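Long-range contact in proline dehydrogenase (Deinococcus radiodurans, PDB 4H6Q), which oxidises L-proline to (S)-1-pyrroline-5-carboxylate with FAD as cofactor and a quinone as electron acceptor, the first step of proline degradation to glutamate: residues 57-63 and 277-283. Numbering follows the deposited sequence.
With TFB (tetrahydrofuran-2-carboxylic acid), chain D.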
ATOM      1  N   ILE A  57      -8.571  -2.308  14.447  1.00 11.95           N
ATOM      2  CA  ILE A  57      -8.102  -2.163  13.062  1.00 10.60           C
ATOM      3  C   ILE A  57      -6.605  -1.914  13.094  1.00 10.36           C
ATOM      4  O   ILE A  57      -6.109  -1.115  13.885  1.00 11.89           O
ATOM      5  CB  ILE A  57      -8.859  -1.004  12.394  1.00 11.05           C
ATOM      6  CG1 ILE A  57     -10.382  -1.304  12.361  1.00 13.20           C
ATOM      7  CG2 ILE A  57      -8.317  -0.746  10.965  1.00 11.49           C
ATOM      8  CD1 ILE A  57     -11.211  -0.044  12.094  1.00 15.63           C
ATOM      9  N   ALA A  58      -5.875  -2.613  12.218  1.00  9.73           N
ATOM     10  CA  ALA A  58      -4.433  -2.457  12.110  1.00  9.40           C
ATOM     11  C   ALA A  58      -4.059  -1.282  11.192  1.00  9.03           C
ATOM     12  O   ALA A  58      -4.910  -0.794  10.390  1.00  9.25           O
ATOM     13  CB  ALA A  58      -3.798  -3.775  11.584  1.00 10.11           C
ATOM     14  N   GLY A  59      -2.814  -0.789  11.292  1.00  9.56           N
ATOM     15  CA  GLY A  59      -2.374   0.316  10.451  1.00  9.14           C
ATOM     16  C   GLY A  59      -1.283  -0.108   9.454  1.00  8.31           C
ATOM     17  O   GLY A  59      -0.521  -1.068   9.652  1.00  9.93           O
ATOM     18  N   ASN A  60      -1.209   0.656   8.383  1.00  8.10           N
ATOM     19  CA  ASN A  60      -0.220   0.455   7.325  1.00  8.91           C
ATOM     20  C   ASN A  60       0.266   1.875   6.998  1.00  9.04           C
ATOM     21  O   ASN A  60      -0.417   2.644   6.283  1.00  9.91           O
ATOM     22  CB  ASN A  60      -0.922  -0.203   6.113  1.00  9.56           C
ATOM     23  CG  ASN A  60      -0.092  -0.247   4.885  1.00 10.39           C
ATOM     24  OD1 ASN A  60       1.118   0.048   4.885  1.00  9.86           O
ATOM     25  ND2 ASN A  60      -0.754  -0.616   3.772  1.00 11.45           N
ATOM     26  N   LEU A  61       1.413   2.271   7.567  1.00  9.25           N
ATOM     27  CA  LEU A  61       1.883   3.670   7.524  1.00  8.98           C
ATOM     28  C   LEU A  61       2.511   3.993   6.167  1.00  9.90           C
ATOM     29  O   LEU A  61       3.242   3.183   5.592  1.00 11.64           O
ATOM     30  CB  LEU A  61       2.901   3.923   8.642  1.00 10.94           C
ATOM     31  CG  LEU A  61       2.269   4.023  10.029  1.00 12.41           C
ATOM     32  CD1 LEU A  61       3.306   3.639  11.095  1.00 16.00           C
ATOM     33  CD2 LEU A  61       1.734   5.430  10.205  1.00 14.53           C
ATOM     34  N   ASP A  62       2.308   5.229   5.704  1.00  9.72           N
ATOM     35  CA  ASP A  62       2.970   5.686   4.500  1.00 10.77           C
ATOM     36  C   ASP A  62       3.358   7.137   4.616  1.00 10.59           C
ATOM     37  O   ASP A  62       2.500   7.970   4.923  1.00 11.79           O
ATOM     38  CB  ASP A  62       2.055   5.440   3.297  1.00 11.54           C
ATOM     39  CG  ASP A  62       2.566   6.066   2.011  1.00 13.65           C
ATOM     40  OD1 ASP A  62       3.573   5.562   1.389  1.00 14.19           O
ATOM     41  OD2 ASP A  62       1.988   7.064   1.608  1.00 15.80           O
ATOM     42  N   LEU A  63       4.635   7.451   4.382  1.00 10.08           N
ATOM     43  CA  LEU A  63       5.085   8.838   4.251  1.00 10.82           C
ATOM     44  C   LEU A  63       4.793   9.288   2.839  1.00 10.97           C
ATOM     45  O   LEU A  63       5.237   8.657   1.872  1.00 11.68           O
ATOM     46  CB  LEU A  63       6.582   8.937   4.539  1.00 11.00           C
ATOM     47  CG  LEU A  63       7.230  10.311   4.297  1.00 10.04           C
ATOM     48  CD1 LEU A  63       6.634  11.399   5.219  1.00 12.06           C
ATOM     49  CD2 LEU A  63       8.732  10.218   4.532  1.00 12.40           C
ATOM     50  N   VAL A 277      -8.630  -6.305   9.294  1.00  9.29           N
ATOM     51  CA  VAL A 277      -8.732  -5.075   8.520  1.00  9.30           C
ATOM     52  C   VAL A 277      -7.480  -4.250   8.808  1.00  8.88           C
ATOM     53  O   VAL A 277      -7.095  -4.076   9.967  1.00  9.62           O
ATOM     54  CB  VAL A 277      -9.966  -4.241   8.907  1.00 10.80           C
ATOM     55  CG1 VAL A 277     -10.056  -2.947   8.050  1.00 12.16           C
ATOM     56  CG2 VAL A 277     -11.255  -5.054   8.813  1.00 13.59           C
ATOM     57  N   ARG A 278      -6.831  -3.724   7.766  1.00  8.50           N
ATOM     58  CA  ARG A 278      -5.654  -2.869   7.942  1.00  7.70           C
ATOM     59  C   ARG A 278      -5.800  -1.651   7.060  1.00  8.12           C
ATOM     60  O   ARG A 278      -5.985  -1.776   5.846  1.00  9.79           O
ATOM     61  CB  ARG A 278      -4.375  -3.641   7.581  1.00  8.94           C
ATOM     62  CG  ARG A 278      -3.114  -2.832   7.904  1.00  7.71           C
ATOM     63  CD  ARG A 278      -1.854  -3.577   7.467  1.00  9.24           C
ATOM     64  NE  ARG A 278      -1.630  -4.881   8.131  1.00  9.09           N
ATOM     65  CZ  ARG A 278      -0.983  -5.044   9.285  1.00  9.95           C
ATOM     66  NH1 ARG A 278      -0.553  -3.996  10.003  1.00  9.50           N
ATOM     67  NH2 ARG A 278      -0.719  -6.284   9.686  1.00 11.95           N
ATOM     68  N   VAL A 279      -5.704  -0.468   7.664  1.00  9.06           N
ATOM     69  CA  VAL A 279      -5.967   0.765   6.963  1.00  8.92           C
ATOM     70  C   VAL A 279      -4.677   1.436   6.542  1.00  8.60           C
ATOM     71  O   VAL A 279      -3.721   1.585   7.337  1.00  9.49           O
ATOM     72  CB  VAL A 279      -6.813   1.724   7.856  1.00  8.92           C
ATOM     73  CG1 VAL A 279      -6.808   3.165   7.355  1.00 10.87           C
ATOM     74  CG2 VAL A 279      -8.231   1.186   7.940  1.00 10.92           C
ATOM     75  N   TYR A 280      -4.628   1.859   5.253  1.00  9.24           N
ATOM     76  CA  TYR A 280      -3.506   2.590   4.692  1.00  8.80           C
ATOM     77  C   TYR A 280      -3.561   4.013   5.243  1.00  9.38           C
ATOM     78  O   TYR A 280      -4.543   4.745   5.012  1.00 10.88           O
ATOM     79  CB  TYR A 280      -3.629   2.536   3.154  1.00  9.34           C
ATOM     80  CG  TYR A 280      -2.406   2.981   2.381  1.00  8.88           C
ATOM     81  CD1 TYR A 280      -1.585   2.040   1.716  1.00  9.97           C
ATOM     82  CD2 TYR A 280      -2.082   4.356   2.229  1.00 11.10           C
ATOM     83  CE1 TYR A 280      -0.468   2.418   1.004  1.00  9.29           C
ATOM     84  CE2 TYR A 280      -0.948   4.757   1.517  1.00 10.80           C
ATOM     85  CZ  TYR A 280      -0.142   3.773   0.924  1.00 10.37           C
ATOM     86  OH  TYR A 280       0.942   4.236   0.245  1.00 12.26           O
ATOM     87  N   LEU A 281      -2.503   4.391   5.965  1.00  9.17           N
ATOM     88  CA  LEU A 281      -2.501   5.564   6.846  1.00 10.55           C
ATOM     89  C   LEU A 281      -1.383   6.496   6.413  1.00  9.68           C
ATOM     90  O   LEU A 281      -0.241   6.356   6.784  1.00 10.87           O
ATOM     91  CB  LEU A 281      -2.335   5.140   8.300  1.00 11.88           C
ATOM     92  CG  LEU A 281      -2.679   6.169   9.376  1.00 15.26           C
ATOM     93  CD1 LEU A 281      -1.717   7.353   9.482  1.00 17.27           C
ATOM     94  CD2 LEU A 281      -4.103   6.586   9.247  1.00 18.13           C
ATOM     95  N   PRO A 282      -1.706   7.475   5.528  1.00  9.89           N
ATOM     96  CA  PRO A 282      -0.664   8.356   4.966  1.00 10.62           C
ATOM     97  C   PRO A 282      -0.500   9.630   5.772  1.00  9.96           C
ATOM     98  O   PRO A 282      -1.460  10.118   6.402  1.00 11.79           O
ATOM     99  CB  PRO A 282      -1.219   8.656   3.582  1.00 11.67           C
ATOM    100  CG  PRO A 282      -2.708   8.628   3.758  1.00 12.99           C
ATOM    101  CD  PRO A 282      -3.040   7.731   4.931  1.00 11.68           C
ATOM    102  N   TYR A 283       0.714  10.187   5.776  1.00  9.74           N
ATOM    103  CA  TYR A 283       0.940  11.428   6.468  1.00 11.43           C
ATOM    104  C   TYR A 283       2.104  12.146   5.769  1.00 11.47           C
ATOM    105  O   TYR A 283       2.847  11.560   4.974  1.00 12.20           O
ATOM    106  CB  TYR A 283       1.293  11.196   7.959  1.00 11.53           C
ATOM    107  CG  TYR A 283       2.712  10.654   8.109  1.00 11.86           C
ATOM    108  CD1 TYR A 283       3.801  11.498   8.444  1.00 12.67           C
ATOM    109  CD2 TYR A 283       2.979   9.283   7.847  1.00 12.69           C
ATOM    110  CE1 TYR A 283       5.095  11.008   8.501  1.00 12.80           C
ATOM    111  CE2 TYR A 283       4.288   8.778   7.908  1.00 12.86           C
ATOM    112  CZ  TYR A 283       5.337   9.647   8.209  1.00 12.05           C
ATOM    113  OH  TYR A 283       6.603   9.149   8.235  1.00 14.61           O
TER
HETATM  114  OA  TFB D2002      -1.231   3.778  -3.722  1.00 14.14           O
HETATM  115  CA  TFB D2002      -2.424   4.528  -3.913  1.00 13.25           C
HETATM  116  C   TFB D2002      -2.110   5.999  -4.087  1.00 14.02           C
HETATM  117  OB  TFB D2002      -3.009   6.763  -4.527  1.00 14.79           O
HETATM  118  CB  TFB D2002      -3.247   4.336  -2.710  1.00 13.64           C
HETATM  119  CG  TFB D2002      -2.277   3.967  -1.684  1.00 13.68           C
HETATM  120  CD  TFB D2002      -1.083   3.408  -2.354  1.00 13.90           C
HETATM  121  OXT TFB D2002      -0.956   6.489  -3.802  1.00 14.34           O
HETATM  122  O   HOH W   1      -3.600  -0.999   4.094  1.00 12.31           O
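I57 sets its CG2 methyl against CG2 of V279, 3.6 Å away, at the start of the pairing between strand 58-63 and strand 277-283. These are the first and last strands of the TIM barrel, and six backbone hydrogen bonds in parallel register join them from A58 to Y283. CB of A58 covers one face of the R278 guanidinium, 3.6 Å from NH1. That NH1 donates to G59 O at 2.9 Å, with the oxygen in the guanidinium plane; a bend at chi3 (-62°) turns the arginine head back over the first strand, while NE makes a salt bridge with E255. With CG anti to the backbone N (chi1 170°), N60 extends into the barrel interior and lays ND2 3.5 Å from CD1 of the Y280 ring, the amide plane 70° from the ring plane. ND2 also donates to a water held by R278 O; OD1 bonds S98. CD2 of L61 lies beside CD1 of L281 on the outer side, where helices 42-54 and 71-90 pack on L61. D62 brings its carboxylate carbon CG within 3.0 Å of Y280 OH, but the hydroxyl's hydrogen bond is with OD2 of D137. L63 closes the row, CD1 3.6 Å from CE1 of Y283. Inside, CG of the proline analogue tetrahydrofuran-2-carboxylic acid sits over one face of Y280, 3.4 Å from CZ. With an alanine in place of the Y280 ring, the analogue would probably lose the surface its ring rests on, and OD2 of D137 its hydroxyl partner. The closing seam thus presents an aromatic wall to the substrate pocket, consistent with the critical catalytic role inferred for Y280 from related enzymes.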